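Tae4 (Agrobacterium tumefaciens, PDB 6IJF) is a type VI secretion amidase effector that probably cleaves amide bonds in the cell-wall peptidoglycan of rival bacteria, with a papain-like catalytic domain. Local coordinates at residues P14-S19 with A49-I54; N123-T128 with Y150-T155; G60-P65 with A76-E81; I33-F38 with R69-P74. All blocks are in the same frame, centred on the assembly; numbering follows the deposited sequence.

Interaction 1: P14-S19 with A49-I54; sequences PSSDPS and AIRVSI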
loop_
_atom_site.group_PDB
_atom_site.type_symbol
_atom_site.label_atom_id
_atom_site.label_comp_id
_atom_site.label_asym_id
_atom_site.label_seq_id
_atom_site.Cartn_x
_atom_site.Cartn_y
_atom_site.Cartn_z
ATOM N N PRO C 14 1.604 -12.012 -21.347
ATOM C CA PRO C 14 0.754 -12.458 -20.238
ATOM C C PRO C 14 1.257 -11.962 -18.872
ATOM O O PRO C 14 2.371 -12.302 -18.436
ATOM C CB PRO C 14 0.833 -13.985 -20.399
ATOM C CG PRO C 14 2.253 -14.218 -20.827
ATOM C CD PRO C 14 2.636 -13.007 -21.670
ATOM N N SER C 15 0.460 -11.144 -18.194
ATOM C CA SER C 15 0.852 -10.487 -16.923
ATOM C C SER C 15 0.580 -11.407 -15.731
ATOM O O SER C 15 -0.422 -12.152 -15.746
ATOM C CB SER C 15 0.142 -9.154 -16.809
ATOM O OG SER C 15 0.258 -8.617 -15.495
ATOM N N SER C 16 1.396 -11.340 -14.676
ATOM C CA SER C 16 1.136 -12.036 -13.385
ATOM C C SER C 16 0.302 -11.156 -12.427
ATOM O O SER C 16 0.043 -11.596 -11.281
ATOM C CB SER C 16 2.435 -12.473 -12.721
ATOM O OG SER C 16 3.300 -11.379 -12.573
ATOM N N ASP C 17 -0.103 -9.959 -12.863
ATOM C CA ASP C 17 -0.823 -8.962 -12.031
ATOM C C ASP C 17 -2.316 -9.097 -12.306
ATOM O O ASP C 17 -2.781 -8.772 -13.394
ATOM C CB ASP C 17 -0.301 -7.553 -12.292
ATOM C CG ASP C 17 -1.022 -6.453 -11.511
ATOM O OD1 ASP C 17 -1.963 -6.741 -10.779
ATOM O OD2 ASP C 17 -0.619 -5.317 -11.636
ATOM N N PRO C 18 -3.106 -9.609 -11.342
ATOM C CA PRO C 18 -4.554 -9.728 -11.520
ATOM C C PRO C 18 -5.283 -8.427 -11.870
ATOM O O PRO C 18 -6.398 -8.497 -12.345
ATOM C CB PRO C 18 -5.010 -10.240 -10.144
ATOM C CG PRO C 18 -3.819 -11.018 -9.640
ATOM C CD PRO C 18 -2.642 -10.171 -10.065
ATOM N N SER C 19 -4.687 -7.274 -11.581
ATOM C CA SER C 19 -5.287 -5.960 -11.922
ATOM C C SER C 19 -5.156 -5.676 -13.426
ATOM O O SER C 19 -5.795 -4.750 -13.869
ATOM C CB SER C 19 -4.708 -4.836 -11.126
ATOM O OG SER C 19 -3.396 -4.467 -11.567
ATOM N N ALA C 49 10.606 -14.349 -16.741
ATOM C CA ALA C 49 11.357 -14.561 -18.003
ATOM C C ALA C 49 10.549 -15.437 -18.996
ATOM O O ALA C 49 10.644 -15.185 -20.226
ATOM C CB ALA C 49 12.724 -15.165 -17.725
ATOM N N ILE C 50 9.756 -16.385 -18.504
ATOM C CA ILE C 50 8.745 -17.142 -19.317
ATOM C C ILE C 50 7.765 -16.158 -19.970
ATOM O O ILE C 50 7.505 -16.239 -21.194
ATOM C CB ILE C 50 7.999 -18.163 -18.441
ATOM C CG1 ILE C 50 8.956 -19.183 -17.829
ATOM C CG2 ILE C 50 6.890 -18.842 -19.222
ATOM C CD1 ILE C 50 8.357 -19.966 -16.677
ATOM N N ARG C 51 7.241 -15.222 -19.187
ATOM C CA ARG C 51 6.198 -14.283 -19.675
ATOM C C ARG C 51 6.813 -13.384 -20.749
ATOM O O ARG C 51 6.186 -13.184 -21.814
ATOM C CB ARG C 51 5.584 -13.519 -18.493
ATOM C CG ARG C 51 4.834 -14.428 -17.540
ATOM C CD ARG C 51 4.363 -13.728 -16.274
ATOM N NE ARG C 51 3.648 -14.633 -15.395
ATOM C CZ ARG C 51 2.350 -14.912 -15.495
ATOM N NH1 ARG C 51 1.632 -14.365 -16.463
ATOM N NH2 ARG C 51 1.777 -15.700 -14.606
ATOM N N VAL C 52 8.032 -12.873 -20.532
ATOM C CA VAL C 52 8.687 -12.008 -21.558
ATOM C C VAL C 52 9.057 -12.843 -22.801
ATOM O O VAL C 52 8.818 -12.340 -23.941
ATOM C CB VAL C 52 9.875 -11.215 -20.988
ATOM C CG1 VAL C 52 10.646 -10.520 -22.114
ATOM C CG2 VAL C 52 9.411 -10.193 -19.950
ATOM N N SER C 53 9.567 -14.060 -22.631
ATOM C CA SER C 53 9.856 -14.997 -23.769
ATOM C C SER C 53 8.609 -15.166 -24.644
ATOM O O SER C 53 8.694 -14.964 -25.867
ATOM C CB SER C 53 10.327 -16.344 -23.286
ATOM O OG SER C 53 11.525 -16.264 -22.565
ATOM N N ILE C 54 7.454 -15.421 -24.034
ATOM C CA ILE C 54 6.174 -15.681 -24.767
ATOM C C ILE C 54 5.771 -14.440 -25.563
ATOM O O ILE C 54 5.381 -14.589 -26.748
ATOM C CB ILE C 54 5.089 -16.141 -23.790
ATOM C CG1 ILE C 54 5.392 -17.564 -23.339
ATOM C CG2 ILE C 54 3.709 -16.016 -24.408
ATOM C CD1 ILE C 54 4.664 -17.997 -22.107
#
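R51 leaves helix 48-58 with CG anti to its carbonyl carbon (chi1 -65°) and then runs extended to NE, out toward P14 and S16; chi4 of -85° then turns the guanidinium. R51 NH1 donates to P14 O at 2.9 Å, with an N-H...O angle of 163°. The oxygen lies close to the guanidinium plane, but the donor stands above the plane of the P14 carbonyl. S15 O is also near R51 NH1, at a poor angle for a bond. S16 covers one guanidinium face: its CB lies 3.6 Å from R51 NE, offset toward the rim. The P14 ring packs on the root of the arginine, with P14 CG 4.1 Å from R51 CB. P14 CD also touches I54 CG2 at 4.2 Å. The loop has its own brace, an ST turn in which D17 N donates to S15 OG; S15 OG also bonds to A146 O. The arginine is buried, and the contact gives it one neutral acceptor, P14 O. T47 OG1, bonded to R51 NE, and L24 O, bonded to R51 NH2, supply the others. Its positive charge is probably stabilised by two backbone carbonyls and a hydroxyl; no carboxylate is among these bonded partners.

Interaction 2: N123-T128 with Y150-T155; sequences NIPGYT and YYNSET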
loop_
_atom_site.group_PDB
_atom_site.type_symbol
_atom_site.label_atom_id
_atom_site.label_comp_id
_atom_site.label_asym_id
_atom_site.label_seq_id
_atom_site.Cartn_x
_atom_site.Cartn_y
_atom_site.Cartn_z
ATOM N N ASN C 123 19.284 -7.735 -9.183
ATOM C CA ASN C 123 19.687 -7.931 -7.766
ATOM C C ASN C 123 18.713 -7.207 -6.833
ATOM O O ASN C 123 18.999 -6.086 -6.346
ATOM C CB ASN C 123 21.160 -7.534 -7.598
ATOM C CG ASN C 123 22.025 -8.212 -8.635
ATOM O OD1 ASN C 123 21.993 -9.435 -8.772
ATOM N ND2 ASN C 123 22.723 -7.417 -9.426
ATOM N N ILE C 124 17.586 -7.830 -6.577
ATOM C CA ILE C 124 16.514 -7.300 -5.691
ATOM C C ILE C 124 16.765 -7.707 -4.243
ATOM O O ILE C 124 16.885 -8.882 -3.947
ATOM C CB ILE C 124 15.135 -7.770 -6.193
ATOM C CG1 ILE C 124 14.909 -7.238 -7.620
ATOM C CG2 ILE C 124 14.038 -7.396 -5.210
ATOM C CD1 ILE C 124 13.942 -8.047 -8.473
ATOM N N PRO C 125 16.845 -6.737 -3.314
ATOM C CA PRO C 125 16.938 -7.025 -1.879
ATOM C C PRO C 125 15.889 -8.002 -1.323
ATOM O O PRO C 125 14.689 -7.659 -1.328
ATOM C CB PRO C 125 16.714 -5.628 -1.244
ATOM C CG PRO C 125 17.289 -4.674 -2.257
ATOM C CD PRO C 125 16.902 -5.283 -3.586
ATOM N N GLY C 126 16.340 -9.141 -0.772
ATOM C CA GLY C 126 15.457 -10.172 -0.186
ATOM C C GLY C 126 15.118 -11.243 -1.211
ATOM O O GLY C 126 14.372 -12.188 -0.901
ATOM N N TYR C 127 15.647 -11.130 -2.427
ATOM C CA TYR C 127 15.387 -12.130 -3.506
ATOM C C TYR C 127 16.722 -12.486 -4.171
ATOM O O TYR C 127 17.411 -11.590 -4.672
ATOM C CB TYR C 127 14.294 -11.604 -4.440
ATOM C CG TYR C 127 14.042 -12.502 -5.621
ATOM C CD1 TYR C 127 13.816 -13.860 -5.460
ATOM C CD2 TYR C 127 14.016 -11.990 -6.907
ATOM C CE1 TYR C 127 13.609 -14.690 -6.560
ATOM C CE2 TYR C 127 13.773 -12.797 -8.004
ATOM C CZ TYR C 127 13.585 -14.156 -7.838
ATOM O OH TYR C 127 13.398 -14.942 -8.944
ATOM N N THR C 128 17.095 -13.774 -4.126
ATOM C CA THR C 128 18.413 -14.334 -4.556
ATOM C C THR C 128 18.447 -14.637 -6.066
ATOM O O THR C 128 19.582 -14.782 -6.602
ATOM C CB THR C 128 18.775 -15.581 -3.721
ATOM O OG1 THR C 128 17.838 -16.625 -3.985
ATOM C CG2 THR C 128 18.779 -15.352 -2.222
ATOM N N TYR C 150 10.457 -3.178 -9.516
ATOM C CA TYR C 150 11.312 -3.427 -8.323
ATOM C C TYR C 150 12.405 -2.358 -8.270
ATOM O O TYR C 150 13.569 -2.622 -8.565
ATOM C CB TYR C 150 11.921 -4.827 -8.360
ATOM C CG TYR C 150 10.930 -5.898 -8.024
ATOM C CD1 TYR C 150 10.648 -6.215 -6.705
ATOM C CD2 TYR C 150 10.260 -6.582 -9.024
ATOM C CE1 TYR C 150 9.752 -7.218 -6.384
ATOM C CE2 TYR C 150 9.350 -7.575 -8.712
ATOM C CZ TYR C 150 9.111 -7.908 -7.393
ATOM O OH TYR C 150 8.178 -8.853 -7.107
ATOM N N TYR C 151 12.019 -1.130 -7.959
ATOM C CA TYR C 151 12.971 -0.004 -7.847
ATOM C C TYR C 151 13.869 -0.211 -6.621
ATOM O O TYR C 151 14.876 0.464 -6.548
ATOM C CB TYR C 151 12.236 1.330 -7.785
ATOM C CG TYR C 151 11.817 1.907 -9.106
ATOM C CD1 TYR C 151 10.841 1.303 -9.891
ATOM C CD2 TYR C 151 12.337 3.112 -9.538
ATOM C CE1 TYR C 151 10.438 1.857 -11.087
ATOM C CE2 TYR C 151 11.931 3.684 -10.720
ATOM C CZ TYR C 151 10.973 3.064 -11.502
ATOM O OH TYR C 151 10.576 3.634 -12.682
ATOM N N ASN C 152 13.631 -1.233 -5.794
ATOM C CA ASN C 152 14.546 -1.566 -4.670
ATOM C C ASN C 152 15.787 -2.304 -5.209
ATOM O O ASN C 152 16.635 -2.671 -4.402
ATOM C CB ASN C 152 13.836 -2.330 -3.539
ATOM C CG ASN C 152 13.251 -3.669 -3.942
ATOM O OD1 ASN C 152 12.779 -3.830 -5.067
ATOM N ND2 ASN C 152 13.224 -4.620 -3.020
ATOM N N SER C 153 15.932 -2.453 -6.525
ATOM C CA SER C 153 17.025 -3.232 -7.147
ATOM C C SER C 153 18.309 -2.393 -7.192
ATOM O O SER C 153 18.232 -1.159 -7.089
ATOM C CB SER C 153 16.603 -3.776 -8.507
ATOM O OG SER C 153 16.616 -2.766 -9.495
ATOM N N GLU C 154 19.450 -3.056 -7.370
ATOM C CA GLU C 154 20.805 -2.440 -7.436
ATOM C C GLU C 154 20.965 -1.623 -8.727
ATOM O O GLU C 154 21.401 -0.445 -8.659
ATOM C CB GLU C 154 21.863 -3.537 -7.345
ATOM C CG GLU C 154 23.293 -3.034 -7.442
ATOM C CD GLU C 154 24.335 -4.127 -7.232
ATOM O OE1 GLU C 154 24.226 -5.186 -7.891
ATOM O OE2 GLU C 154 25.269 -3.923 -6.412
ATOM N N THR C 155 20.674 -2.227 -9.878
ATOM C CA THR C 155 20.710 -1.537 -11.187
ATOM C C THR C 155 19.427 -1.870 -11.936
ATOM O O THR C 155 18.791 -2.908 -11.656
ATOM C CB THR C 155 21.944 -1.870 -12.040
ATOM O OG1 THR C 155 21.851 -3.227 -12.460
ATOM C CG2 THR C 155 23.262 -1.683 -11.313
#
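I124 reaches across to Y150, N152 and S153, and its side chain carries the apolar part of the contact. From CB the chain splits into two branches. CG2, anti to the backbone N, goes to N152 and lies 3.6 Å from N152 ND2. I124 CG1, beside the backbone N (chi1 -61°), touches both Y150 CB, at 3.9 Å, and S153 CB. At the tip, CD1 sits over one face of the Y150 ring, 4.2 Å from the ring centroid and 28° off its normal. This is a CH-pi contact, with I124 CD1 nearest to Y150 CG at 3.7 Å. The two side chains cross at about a right angle.

The backbones meet beside this apolar patch. E154 N donates to N123 O at 3.2 Å, from above the carbonyl plane. S153 CA adds a CA-H...O contact to the same oxygen. Further out, N123 ND2 makes a weak bond to E154 OE1 at 3.1 Å, with the amide and carboxylate planes nearly perpendicular.

Y150 has other partners. Its ring meets H132 edge to face, and its OH bonds to a polar side chain of another protein chain. H132 belongs to a possible Cys-His-Asp triad with C48 and D134, so Y150 may border the active site.

Each segment contains a tight turn: type II from I124 to Y127 and type I from Y150 to S153. E154 and T155 face N122 as a classic beta bulge where strand 155-160 begins beside the end of strand 116-122, both inner strands of the five-stranded antiparallel sheet.

Interaction 3: G60-P65 with A76-E81; sequences GINIVP and AGKGIE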
loop_
_atom_site.group_PDB
_atom_site.type_symbol
_atom_site.label_atom_id
_atom_site.label_comp_id
_atom_site.label_asym_id
_atom_site.label_seq_id
_atom_site.Cartn_x
_atom_site.Cartn_y
_atom_site.Cartn_z
ATOM N N GLY C 60 6.648 -13.077 -33.166
ATOM C CA GLY C 60 7.423 -13.621 -34.304
ATOM C C GLY C 60 8.922 -13.537 -34.074
ATOM O O GLY C 60 9.673 -13.618 -35.046
ATOM N N ILE C 61 9.362 -13.402 -32.823
ATOM C CA ILE C 61 10.807 -13.316 -32.471
ATOM C C ILE C 61 11.126 -14.513 -31.578
ATOM O O ILE C 61 10.701 -14.523 -30.405
ATOM C CB ILE C 61 11.133 -11.966 -31.805
ATOM C CG1 ILE C 61 10.616 -10.781 -32.619
ATOM C CG2 ILE C 61 12.626 -11.849 -31.515
ATOM C CD1 ILE C 61 10.891 -9.434 -32.005
ATOM N N ASN C 62 11.885 -15.474 -32.090
ATOM C CA ASN C 62 12.200 -16.689 -31.307
ATOM C C ASN C 62 13.358 -16.360 -30.364
ATOM O O ASN C 62 14.196 -15.498 -30.703
ATOM C CB ASN C 62 12.480 -17.907 -32.208
ATOM C CG ASN C 62 12.426 -19.219 -31.444
ATOM O OD1 ASN C 62 11.982 -19.274 -30.279
ATOM N ND2 ASN C 62 12.870 -20.291 -32.089
ATOM N N ILE C 63 13.382 -17.038 -29.225
ATOM C CA ILE C 63 14.391 -16.886 -28.146
ATOM C C ILE C 63 15.401 -18.015 -28.349
ATOM O O ILE C 63 15.057 -19.141 -27.961
ATOM C CB ILE C 63 13.695 -16.960 -26.765
ATOM C CG1 ILE C 63 12.650 -15.853 -26.580
ATOM C CG2 ILE C 63 14.711 -16.962 -25.634
ATOM C CD1 ILE C 63 13.155 -14.445 -26.843
ATOM N N VAL C 64 16.599 -17.691 -28.883
ATOM C CA VAL C 64 17.681 -18.660 -29.232
ATOM C C VAL C 64 19.035 -18.111 -28.770
ATOM O O VAL C 64 19.433 -16.993 -29.137
ATOM C CB VAL C 64 17.658 -18.975 -30.741
ATOM C CG1 VAL C 64 16.272 -19.418 -31.161
ATOM C CG2 VAL C 64 18.111 -17.805 -31.609
ATOM N N PRO C 65 19.802 -18.847 -27.940
ATOM C CA PRO C 65 19.392 -20.139 -27.409
ATOM C C PRO C 65 18.304 -20.006 -26.333
ATOM O O PRO C 65 18.052 -18.898 -25.867
ATOM C CB PRO C 65 20.664 -20.690 -26.757
ATOM C CG PRO C 65 21.490 -19.451 -26.414
ATOM C CD PRO C 65 21.129 -18.433 -27.459
ATOM N N ALA C 76 4.252 -24.423 -30.429
ATOM C CA ALA C 76 4.980 -25.645 -30.004
ATOM C C ALA C 76 6.366 -25.672 -30.674
ATOM O O ALA C 76 6.461 -25.300 -31.841
ATOM C CB ALA C 76 4.189 -26.895 -30.311
ATOM N N GLY C 77 7.407 -26.005 -29.921
ATOM C CA GLY C 77 8.798 -26.039 -30.416
ATOM C C GLY C 77 9.519 -24.712 -30.243
ATOM O O GLY C 77 10.751 -24.741 -30.291
ATOM N N LYS C 78 8.835 -23.572 -30.065
ATOM C CA LYS C 78 9.553 -22.271 -29.942
ATOM C C LYS C 78 10.239 -22.182 -28.571
ATOM O O LYS C 78 9.755 -22.813 -27.631
ATOM C CB LYS C 78 8.598 -21.101 -30.187
ATOM C CG LYS C 78 7.993 -21.050 -31.574
ATOM C CD LYS C 78 9.034 -20.710 -32.637
ATOM C CE LYS C 78 8.398 -20.455 -33.984
ATOM N NZ LYS C 78 9.430 -20.317 -35.031
ATOM N N GLY C 79 11.338 -21.429 -28.463
ATOM C CA GLY C 79 12.186 -21.379 -27.250
ATOM C C GLY C 79 11.652 -20.432 -26.172
ATOM O O GLY C 79 11.099 -19.368 -26.518
ATOM N N ILE C 80 11.763 -20.848 -24.907
ATOM C CA ILE C 80 11.451 -20.065 -23.674
ATOM C C ILE C 80 12.734 -20.047 -22.836
ATOM O O ILE C 80 13.227 -21.142 -22.498
ATOM C CB ILE C 80 10.312 -20.700 -22.835
ATOM C CG1 ILE C 80 8.943 -20.726 -23.518
ATOM C CG2 ILE C 80 10.224 -20.052 -21.460
ATOM C CD1 ILE C 80 8.509 -19.437 -24.129
ATOM N N GLU C 81 13.212 -18.874 -22.436
ATOM C CA GLU C 81 14.281 -18.782 -21.402
ATOM C C GLU C 81 13.618 -18.588 -20.046
ATOM O O GLU C 81 12.846 -17.606 -19.886
ATOM C CB GLU C 81 15.248 -17.646 -21.741
ATOM C CG GLU C 81 16.403 -17.503 -20.763
ATOM C CD GLU C 81 17.096 -18.833 -20.450
ATOM O OE1 GLU C 81 17.762 -19.381 -21.339
ATOM O OE2 GLU C 81 16.934 -19.344 -19.309
#
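K78 is the first residue of 76-81 to pack against N62. Its chain bends at chi2 (-69°), which brings K78 CD to 3.9 Å from N62 CG. The two side chains cross obliquely.

G79 follows and carries the hydrogen bond of the contact. G79 N donates to N62 OD1 at 2.9 Å, in the plane of the amide and on a lone pair, with an N-H...O angle of 159°. N62 CG is anti to its own backbone N (chi1 -164°), which directs the amide to this strand. The same oxygen takes a second bond, from I63 N at 2.8 Å, which arrives from above the amide plane. N62 OD1 thus links two backbone N-H groups. I63 CB rests 3.5 Å from G79 O. A beta carbon on G79 would clash with I63 O, so glycine suits this close approach. G79 O is buried and has no polar partner in the model.

I80 turns away from the loop and packs on S53 and I54 of helix 48-58. At E81, CB touches I63 CG2 at 4.0 Å, the side chains crossing at about a right angle. The E81 carboxylate goes elsewhere, to N83 N and in a salt bridge to R86.

The loop 60-65 begins at G60, the C-prime residue of a Schellman motif that ends helix 48-58. It leads on to strand 68-69, which pairs with strand 79-80 in a two-stranded antiparallel sheet.

Interaction 4: I33-F38 with R69-P74; sequences IGWESF and RIQKGP
The backbones of I33-E36 and R69-K72 run 83° apart and come closest at I33-I70 and G34-Q71. Q71 N donates to I33 O at 2.9 Å. W35 adds a side-chain bond: its NE1 donates to R69 O at 3.0 Å, and the oxygen lies at the ring edge, in its plane. Q71 NE2 reaches that same oxygen from the opposite face of its carbonyl plane, so R69 O has two donors. Q71 CG also lies 4.0 Å from W35 NE1.

G34 has positive phi and ends helix 26-33 in a Schellman motif. It has no side chain to stand in the way of K72. K72 bends at chi3 (-64°), which brings its CE to 3.8 Å from G34 CA.

K72 NZ then forms a salt bridge to E36 OE2 at 2.7 Å, on the syn side of the carboxylate. K72 NZ also donates to T31 O in the last turn of the helix. E36 and K72 are both exposed.

In the buried part of the contact, I33 CB packs on I70 CG2 at 4.1 Å. I33 CD1 sits over the centre of one face of the W35 ring, and F38 CE2 lies over the opposite face, nearer the rim.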
loop_
_atom_site.group_PDB
_atom_site.type_symbol
_atom_site.label_atom_id
_atom_site.label_comp_id
_atom_site.label_asym_id
_atom_site.label_seq_id
_atom_site.Cartn_x
_atom_site.Cartn_y
_atom_site.Cartn_z
ATOM N N ILE C 33 1.112 -23.427 -22.470
ATOM C CA ILE C 33 2.388 -23.812 -23.139
ATOM C C ILE C 33 2.719 -25.284 -22.871
ATOM O O ILE C 33 3.746 -25.753 -23.398
ATOM C CB ILE C 33 3.542 -22.886 -22.742
ATOM C CG1 ILE C 33 3.876 -22.951 -21.252
ATOM C CG2 ILE C 33 3.250 -21.467 -23.206
ATOM C CD1 ILE C 33 5.142 -22.200 -20.890
ATOM N N GLY C 34 1.882 -25.991 -22.118
ATOM C CA GLY C 34 2.019 -27.451 -21.954
ATOM C C GLY C 34 2.972 -27.803 -20.831
ATOM O O GLY C 34 3.553 -28.891 -20.875
ATOM N N TRP C 35 3.102 -26.942 -19.822
ATOM C CA TRP C 35 4.015 -27.171 -18.672
ATOM C C TRP C 35 3.215 -27.465 -17.411
ATOM O O TRP C 35 3.686 -27.079 -16.321
ATOM C CB TRP C 35 4.901 -25.952 -18.444
ATOM C CG TRP C 35 5.888 -25.668 -19.515
ATOM C CD1 TRP C 35 5.921 -26.128 -20.799
ATOM C CD2 TRP C 35 7.007 -24.787 -19.371
ATOM N NE1 TRP C 35 6.995 -25.591 -21.462
ATOM C CE2 TRP C 35 7.674 -24.763 -20.610
ATOM C CE3 TRP C 35 7.502 -24.021 -18.314
ATOM C CZ2 TRP C 35 8.822 -24.000 -20.811
ATOM C CZ3 TRP C 35 8.641 -23.273 -18.515
ATOM C CH2 TRP C 35 9.286 -23.263 -19.749
ATOM N N GLU C 36 2.046 -28.091 -17.538
ATOM C CA GLU C 36 1.157 -28.378 -16.376
ATOM C C GLU C 36 1.950 -29.068 -15.263
ATOM O O GLU C 36 1.700 -28.796 -14.081
ATOM C CB GLU C 36 -0.023 -29.286 -16.760
ATOM C CG GLU C 36 -1.021 -28.637 -17.692
ATOM C CD GLU C 36 -0.748 -28.852 -19.172
ATOM O OE1 GLU C 36 0.428 -28.829 -19.571
ATOM O OE2 GLU C 36 -1.733 -29.019 -19.920
ATOM N N SER C 37 2.884 -29.941 -15.621
ATOM C CA SER C 37 3.641 -30.779 -14.658
ATOM C C SER C 37 4.606 -29.936 -13.825
ATOM O O SER C 37 5.063 -30.458 -12.811
ATOM C CB SER C 37 4.358 -31.897 -15.383
ATOM O OG SER C 37 5.478 -31.392 -16.101
ATOM N N PHE C 38 4.916 -28.686 -14.215
ATOM C CA PHE C 38 5.779 -27.773 -13.415
ATOM C C PHE C 38 4.959 -26.888 -12.460
ATOM O O PHE C 38 5.594 -26.085 -11.724
ATOM C CB PHE C 38 6.637 -26.897 -14.329
ATOM C CG PHE C 38 7.616 -27.632 -15.204
ATOM C CD1 PHE C 38 7.990 -28.944 -14.941
ATOM C CD2 PHE C 38 8.208 -26.991 -16.282
ATOM C CE1 PHE C 38 8.888 -29.608 -15.763
ATOM C CE2 PHE C 38 9.110 -27.649 -17.109
ATOM C CZ PHE C 38 9.450 -28.957 -16.840
ATOM N N ARG C 69 11.360 -25.243 -24.153
ATOM C CA ARG C 69 10.489 -25.063 -25.342
ATOM C C ARG C 69 9.018 -25.143 -24.931
ATOM O O ARG C 69 8.694 -25.884 -23.974
ATOM C CB ARG C 69 10.839 -26.102 -26.416
ATOM C CG ARG C 69 12.300 -26.018 -26.807
ATOM C CD ARG C 69 12.598 -26.384 -28.248
ATOM N NE ARG C 69 13.546 -25.478 -28.902
ATOM C CZ ARG C 69 14.861 -25.459 -28.712
ATOM N NH1 ARG C 69 15.423 -26.272 -27.832
ATOM N NH2 ARG C 69 15.606 -24.601 -29.389
ATOM N N ILE C 70 8.188 -24.382 -25.654
ATOM C CA ILE C 70 6.698 -24.491 -25.653
ATOM C C ILE C 70 6.374 -25.887 -26.192
ATOM O O ILE C 70 6.924 -26.263 -27.256
ATOM C CB ILE C 70 6.081 -23.365 -26.498
ATOM C CG1 ILE C 70 6.399 -21.984 -25.901
ATOM C CG2 ILE C 70 4.568 -23.555 -26.662
ATOM C CD1 ILE C 70 5.841 -20.816 -26.705
ATOM N N GLN C 71 5.550 -26.630 -25.443
ATOM C CA GLN C 71 5.235 -28.056 -25.694
ATOM C C GLN C 71 3.861 -28.217 -26.337
ATOM O O GLN C 71 3.528 -29.348 -26.642
ATOM C CB GLN C 71 5.247 -28.845 -24.385
ATOM C CG GLN C 71 6.594 -28.843 -23.680
ATOM C CD GLN C 71 7.683 -29.566 -24.437
ATOM O OE1 GLN C 71 7.453 -30.632 -24.994
ATOM N NE2 GLN C 71 8.891 -29.020 -24.444
ATOM N N LYS C 72 3.098 -27.143 -26.549
ATOM C CA LYS C 72 1.682 -27.244 -27.000
ATOM C C LYS C 72 1.277 -25.982 -27.765
ATOM O O LYS C 72 1.795 -24.863 -27.432
ATOM C CB LYS C 72 0.810 -27.459 -25.759
ATOM C CG LYS C 72 -0.700 -27.540 -25.990
ATOM C CD LYS C 72 -1.510 -27.210 -24.720
ATOM C CE LYS C 72 -1.254 -28.215 -23.636
ATOM N NZ LYS C 72 -1.962 -27.859 -22.391
ATOM N N GLY C 73 0.426 -26.160 -28.781
ATOM C CA GLY C 73 -0.346 -25.072 -29.402
ATOM C C GLY C 73 0.354 -24.520 -30.641
ATOM O O GLY C 73 1.305 -25.113 -31.132
ATOM N N PRO C 74 -0.095 -23.369 -31.173
ATOM C CA PRO C 74 0.463 -22.827 -32.409
ATOM C C PRO C 74 1.977 -22.541 -32.331
ATOM O O PRO C 74 2.570 -22.493 -33.367
ATOM C CB PRO C 74 -0.340 -21.557 -32.671
ATOM C CG PRO C 74 -1.572 -21.661 -31.780
ATOM C CD PRO C 74 -1.177 -22.539 -30.622
#

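Overall arrangement
Interaction 1 is the most central of the four, a buried contact in which an arginine bonds to a backbone oxygen. Interaction 3, also buried but further out, rests on an asparagine oxygen shared by two backbone N-H groups. Interactions 2 and 4 are partly buried. The first relies on a CH-pi contact, the second on an indole bond plus a surface salt bridge. Helix 48-58 joins three of them: S53 OG meets E81 N at 3.1 Å, while I50 and I54 pack on W35 and I33. Interactions 3 and 4 share the small two-stranded sheet, where I70 probably bonds to G77 and K78. Interaction 2 stands apart at the larger sheet and touches none of the others.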